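Local structure of proteasome assembly chaperone family protein (Thermoplasma acidophilum, 3GAA) at the interface of chains A and B and the interface of chains A and C. The protein is of unknown function but, as a PAC2-family protein, may act as a proteasome assembly chaperone. Sequence-based numbering; all coordinates share one arbitrary frame. Chains: chain A/B/C, uncharacterized protein Ta1441.

Contact 1: the interface of chains A and B. Residues chain A 173, 176-177; chain B 67-68, 76-78.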
# COMPACT_ATOMS: atom_id res chain seq x y z
N ASN A 173 -9.17 -27.34 -11.28
CA ASN A 173 -7.78 -26.87 -11.39
C ASN A 173 -7.35 -26.35 -10.05
O ASN A 173 -6.29 -26.72 -9.53
CB ASN A 173 -7.61 -25.82 -12.47
CG ASN A 173 -7.39 -26.44 -13.84
OD1 ASN A 173 -7.13 -27.64 -13.97
ND2 ASN A 173 -7.52 -25.65 -14.86
N LEU A 176 -6.56 -29.31 -7.88
CA LEU A 176 -5.33 -30.00 -8.23
C LEU A 176 -4.15 -29.20 -7.71
O LEU A 176 -3.22 -29.75 -7.18
CB LEU A 176 -5.18 -30.21 -9.73
CG LEU A 176 -5.75 -31.42 -10.50
CD1 LEU A 176 -6.14 -32.57 -9.61
CD2 LEU A 176 -6.89 -31.04 -11.52
N VAL A 177 -4.17 -27.90 -7.83
CA VAL A 177 -3.07 -27.12 -7.32
C VAL A 177 -3.00 -27.05 -5.79
O VAL A 177 -1.93 -27.15 -5.15
CB VAL A 177 -3.10 -25.72 -7.87
CG1 VAL A 177 -2.04 -24.99 -7.19
CG2 VAL A 177 -2.89 -25.77 -9.46
N VAL B 67 -9.34 -24.70 -17.49
CA VAL B 67 -9.92 -25.87 -18.02
C VAL B 67 -9.06 -27.01 -17.50
O VAL B 67 -7.86 -26.87 -17.42
CB VAL B 67 -9.87 -25.71 -19.53
CG1 VAL B 67 -9.09 -26.80 -20.18
CG2 VAL B 67 -11.28 -25.56 -20.09
N ALA B 68 -9.65 -28.12 -17.10
CA ALA B 68 -8.87 -29.27 -16.59
C ALA B 68 -8.73 -30.29 -17.71
O ALA B 68 -9.63 -30.40 -18.53
CB ALA B 68 -9.53 -29.87 -15.41
N ARG B 76 -5.47 -33.80 -15.03
CA ARG B 76 -4.47 -32.83 -14.56
C ARG B 76 -4.74 -31.42 -14.94
O ARG B 76 -5.51 -31.12 -15.85
CB ARG B 76 -3.07 -33.07 -15.11
CG ARG B 76 -2.83 -34.36 -15.82
CD ARG B 76 -2.75 -34.19 -17.34
NE ARG B 76 -3.71 -35.07 -18.00
CZ ARG B 76 -3.59 -35.58 -19.22
NH1 ARG B 76 -4.57 -36.34 -19.68
NH2 ARG B 76 -2.54 -35.33 -19.97
N HIS B 77 -4.01 -30.56 -14.25
CA HIS B 77 -3.87 -29.18 -14.59
C HIS B 77 -3.16 -29.13 -15.95
O HIS B 77 -2.38 -30.02 -16.28
CB HIS B 77 -3.06 -28.51 -13.48
CG HIS B 77 -3.12 -27.02 -13.48
ND1 HIS B 77 -2.33 -26.24 -14.29
CD2 HIS B 77 -3.88 -26.16 -12.76
CE1 HIS B 77 -2.60 -24.97 -14.09
NE2 HIS B 77 -3.54 -24.89 -13.16
N PRO B 78 -3.45 -28.11 -16.77
CA PRO B 78 -2.83 -28.07 -18.09
C PRO B 78 -1.35 -27.59 -18.10
O PRO B 78 -0.59 -27.94 -19.03
CB PRO B 78 -3.72 -27.10 -18.84
CG PRO B 78 -4.30 -26.23 -17.77
CD PRO B 78 -4.55 -27.14 -16.67
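The side-chain amide nitrogen ND2 of A:Asn173 gives a hydrogen bond to the backbone carbonyl oxygen O of B:Val67 over 2.9 Å, joining two copies of this PAC2-family protein. The bond is fairly straight at the hydrogen, 159°, and O lies near the amide plane of the asparagine. Seen from the acceptor, however, the donor stands above the carbonyl plane, away from the lone pairs. Asparagine suits this place because its short side chain offers a donor while its amide carbon still packs against neighbours. A:Asn173 CG sits beside the backbone N (chi1 -85°), which turns the amide off helix 166-178 towards chain B. There OD1 comes 3.5 Å from CA of B:Ala68, a small residue that leaves room for the amide, and CD of B:Pro78 approaches from another direction.

B:His77 runs nearly perpendicular to the asparagine, with ring and amide planes 43° apart. Its CD2 meets A:Asn173 CG at 3.7 Å and, one helical turn further on, A:Val177 CG2 at 3.5 Å. On one face of the imidazole, CD of B:Pro78 from its own chain covers the rim. A:Leu176 adds a more distant touch, its CD2 lying 4.0 Å from the backbone N of B:His77. Were A:Asn173 an alanine, the B:Val67 carbonyl would probably lose this donor, and a gap would be likely beside the B:His77 ring.

Contact 2: the interface of chains A and C. Residues chain A 114-115, 118-120, 178, 180; chain C 19, 22.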
# COMPACT_ATOMS: atom_id res chain seq x y z
N ILE A 114 -13.26 -22.27 0.68
CA ILE A 114 -13.40 -23.67 0.93
C ILE A 114 -12.10 -24.21 1.45
O ILE A 114 -12.11 -25.03 2.32
CB ILE A 114 -13.86 -24.41 -0.34
CG1 ILE A 114 -15.32 -24.12 -0.59
CG2 ILE A 114 -13.77 -25.89 -0.19
CD1 ILE A 114 -15.79 -24.69 -1.89
N ASP A 115 -10.98 -23.78 0.92
CA ASP A 115 -9.67 -24.27 1.40
C ASP A 115 -9.55 -23.89 2.88
O ASP A 115 -9.11 -24.68 3.69
CB ASP A 115 -8.50 -23.67 0.57
CG ASP A 115 -7.23 -24.55 0.57
OD1 ASP A 115 -7.15 -25.42 1.49
OD2 ASP A 115 -6.31 -24.35 -0.33
N GLY A 118 -11.43 -25.81 5.66
CA GLY A 118 -10.85 -27.11 5.97
C GLY A 118 -11.42 -28.26 5.18
O GLY A 118 -11.24 -29.42 5.55
N ALA A 119 -12.09 -27.96 4.06
CA ALA A 119 -12.80 -28.99 3.29
C ALA A 119 -11.87 -30.11 2.84
O ALA A 119 -10.77 -29.87 2.44
CB ALA A 119 -13.49 -28.38 2.12
N SER A 120 -12.33 -31.35 2.94
CA SER A 120 -11.54 -32.51 2.57
C SER A 120 -11.68 -32.81 1.08
O SER A 120 -10.69 -33.03 0.44
CB SER A 120 -11.98 -33.72 3.38
OG SER A 120 -13.38 -33.66 3.65
N ARG A 178 -4.16 -26.92 -5.17
CA ARG A 178 -4.21 -26.84 -3.73
C ARG A 178 -3.99 -28.16 -3.03
O ARG A 178 -3.91 -28.18 -1.82
CB ARG A 178 -5.55 -26.28 -3.32
CG ARG A 178 -5.70 -24.83 -3.70
CD ARG A 178 -7.12 -24.41 -3.54
NE ARG A 178 -7.39 -23.08 -4.07
CZ ARG A 178 -7.22 -21.97 -3.37
NH1 ARG A 178 -6.77 -22.05 -2.13
NH2 ARG A 178 -7.52 -20.79 -3.88
N ILE A 180 -6.30 -30.55 -2.72
CA ILE A 180 -7.54 -31.07 -2.13
C ILE A 180 -8.18 -31.99 -3.17
O ILE A 180 -8.06 -31.72 -4.36
CB ILE A 180 -8.55 -29.97 -1.91
CG1 ILE A 180 -7.95 -28.85 -1.06
CG2 ILE A 180 -9.81 -30.57 -1.30
CD1 ILE A 180 -8.88 -27.71 -0.84
N LEU C 19 -3.13 -23.17 4.53
CA LEU C 19 -3.92 -24.38 4.38
C LEU C 19 -3.25 -25.33 5.34
O LEU C 19 -2.92 -26.45 4.99
CB LEU C 19 -3.81 -24.86 2.90
CG LEU C 19 -3.54 -26.27 2.21
CD1 LEU C 19 -3.93 -26.21 0.61
CD2 LEU C 19 -2.12 -27.00 2.46
N ARG C 22 -5.10 -28.83 7.44
CA ARG C 22 -5.23 -30.02 6.60
C ARG C 22 -4.25 -31.12 7.02
O ARG C 22 -4.57 -32.30 6.92
CB ARG C 22 -4.98 -29.60 5.13
CG ARG C 22 -5.71 -30.44 4.06
CD ARG C 22 -5.66 -29.66 2.70
NE ARG C 22 -6.47 -28.46 2.76
CZ ARG C 22 -7.79 -28.51 2.81
NH1 ARG C 22 -8.38 -29.69 2.76
NH2 ARG C 22 -8.51 -27.42 2.90
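C:Arg22 reaches A:Asp115 nearly perpendicular to it, with the guanidinium and carboxylate planes turned 55° apart, so the two charged groups meet at one corner rather than as a flat, doubly bonded pair. The salt bridge runs from C:Arg22 NH2 to A:Asp115 OD1 at 2.8 Å, on the anti side of that oxygen and somewhat outside the carboxylate plane. NH2 also makes a weak hydrogen bond to the backbone O of A:Asp115. NH1 points almost within the guanidinium plane to the carbonyl oxygen of A:Ala119; the modelled separation is too short to be relied upon. A bend at chi3 (-68°) in the arginine chain helps bring these nitrogens to their acceptors.

A:Ile180 CG1 caps the middle of the guanidinium, 3.8 Å from its plane; an aliphatic residue suits this place, covering the cation without competing for its N-H groups. Behind the first shell, A:Arg178 NH1 donates to A:Asp115 OD2 at 3.0 Å, in the plane of its own guanidinium. Two arginines from different chains thus hold the aspartate, probably fixing its rotation and stabilising its negative charge. The C:Leu19 side chain slants across the carboxylate, CD1 lying 3.7 Å from A:Asp115 CG.

This charged patch of the two-fold A-C interface, twinned with the chains exchanged, probably helps hold the two copies together. In the fold, the acceptors gather where helix 103-117 runs into the loop before strand 121-130, beside the end of helix 166-178, and receive the N-terminal 3-10 helix 21-23 of chain C.

Contact 3: the interface of chains A and B. Residues chain A 142-144, 164, 176, 182; chain B 70, 75.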
# COMPACT_ATOMS: atom_id res chain seq x y z
N VAL A 142 -15.29 -37.53 -13.45
CA VAL A 142 -13.92 -37.12 -13.61
C VAL A 142 -13.31 -37.05 -12.22
O VAL A 142 -13.81 -36.35 -11.37
CB VAL A 142 -13.75 -35.86 -14.46
CG1 VAL A 142 -15.08 -35.36 -15.05
CG2 VAL A 142 -12.98 -34.82 -13.69
N ALA A 143 -12.29 -37.88 -11.98
CA ALA A 143 -11.51 -37.89 -10.74
C ALA A 143 -10.09 -38.33 -11.07
O ALA A 143 -9.77 -38.61 -12.20
CB ALA A 143 -12.14 -38.82 -9.72
N GLU A 144 -9.21 -38.38 -10.07
CA GLU A 144 -7.88 -38.93 -10.25
C GLU A 144 -7.87 -40.44 -10.20
O GLU A 144 -8.77 -41.04 -9.61
CB GLU A 144 -6.96 -38.40 -9.17
CG GLU A 144 -6.76 -36.90 -9.31
CD GLU A 144 -5.93 -36.31 -8.18
OE1 GLU A 144 -6.48 -36.11 -7.05
OE2 GLU A 144 -4.73 -36.04 -8.43
N ILE A 164 -12.34 -30.44 -19.45
CA ILE A 164 -13.46 -30.17 -18.58
C ILE A 164 -13.59 -28.66 -18.37
O ILE A 164 -12.72 -28.01 -17.79
CB ILE A 164 -13.21 -30.81 -17.23
CG1 ILE A 164 -12.82 -32.28 -17.40
CG2 ILE A 164 -14.44 -30.69 -16.34
CD1 ILE A 164 -13.86 -33.11 -18.15
N LEU A 176 -6.56 -29.31 -7.88
CA LEU A 176 -5.33 -30.00 -8.23
C LEU A 176 -4.15 -29.20 -7.71
O LEU A 176 -3.22 -29.75 -7.18
CB LEU A 176 -5.18 -30.21 -9.73
CG LEU A 176 -5.75 -31.42 -10.50
CD1 LEU A 176 -6.14 -32.57 -9.61
CD2 LEU A 176 -6.89 -31.04 -11.52
N GLY A 182 -10.67 -33.34 -5.59
CA GLY A 182 -11.80 -32.80 -6.33
C GLY A 182 -12.28 -33.82 -7.36
O GLY A 182 -11.44 -34.37 -8.07
N PHE B 70 -8.53 -34.16 -19.07
CA PHE B 70 -8.94 -35.48 -18.68
C PHE B 70 -8.78 -36.52 -19.79
O PHE B 70 -9.37 -37.59 -19.77
CB PHE B 70 -10.40 -35.46 -18.16
CG PHE B 70 -10.80 -36.72 -17.39
CD1 PHE B 70 -10.01 -37.20 -16.34
CD2 PHE B 70 -11.92 -37.41 -17.72
CE1 PHE B 70 -10.38 -38.35 -15.64
CE2 PHE B 70 -12.28 -38.54 -17.01
CZ PHE B 70 -11.49 -39.02 -15.98
N LEU B 75 -6.55 -37.12 -14.93
CA LEU B 75 -6.93 -35.74 -14.66
C LEU B 75 -5.73 -34.90 -14.32
O LEU B 75 -5.04 -35.24 -13.40
CB LEU B 75 -7.90 -35.69 -13.47
CG LEU B 75 -8.47 -34.36 -12.96
CD1 LEU B 75 -9.27 -33.60 -14.03
CD2 LEU B 75 -9.33 -34.59 -11.71
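B:Phe70 lays one face of its ring beneath A:Val142, whose CB sits 4.0 Å from the ring centroid in a CH-pi contact. This is the close-packed side of the patch. A beta-branched valine suits it, since CB can rest over the middle of the ring while CG2 turns away to meet CD1 of B:Leu75 at 3.9 Å. The phenylalanine has CG anti to its backbone N (chi1 -165°), which carries the ring towards strand 140-142; its CE1 comes 3.5 Å from the carbonyl oxygen of A:Ala143. The ring edge is flanked by CA of B:Leu75 from the same chain.

B:Leu75 buries 82 Å² against chain A and spreads its branches between several groups. CD2 packs on the backbone of A:Ala143, 4.1 Å from its CA, with the methyl CB turned away from the leucine. CG meets A:Leu176 CD2 at 4.0 Å, with the two leucines crossing aslant. The forked leucine is well shaped for a place with neighbours on different sides.

Looser contacts border this core. A:Ile164 runs side by side with B:Phe70 and comes near its CB, CG1 lying 4.1 Å away. At another margin A:Glu144 brings its backbone N and its CG near B:Leu75 CD2, while its extended chain carries the carboxylate past CD1 of A:Leu176 in its own chain. By burying apolar side chains between two copies, the patch probably helps hold chains A and B together within the deposited ten-chain assembly.

Contacts 1 and 3 are neighbouring parts of the same A-B interface, their C-alpha centres about 7 Å apart, and A:Leu176 belongs to both. Contact 2 lies about 16 Å from each and faces chain C instead. Helix 166-178 ties all three together: it presents residues to chain B in contacts 1 and 3, and its final residue, A:Arg178, takes part in contact 2. One subunit therefore meets two others through adjoining surfaces. The A-C interface is two-fold symmetric whereas A-B is not an exact two-fold, so the deposited ten-chain assembly uses differing kinds of junction; whether it is the biological oligomer the structure alone does not show.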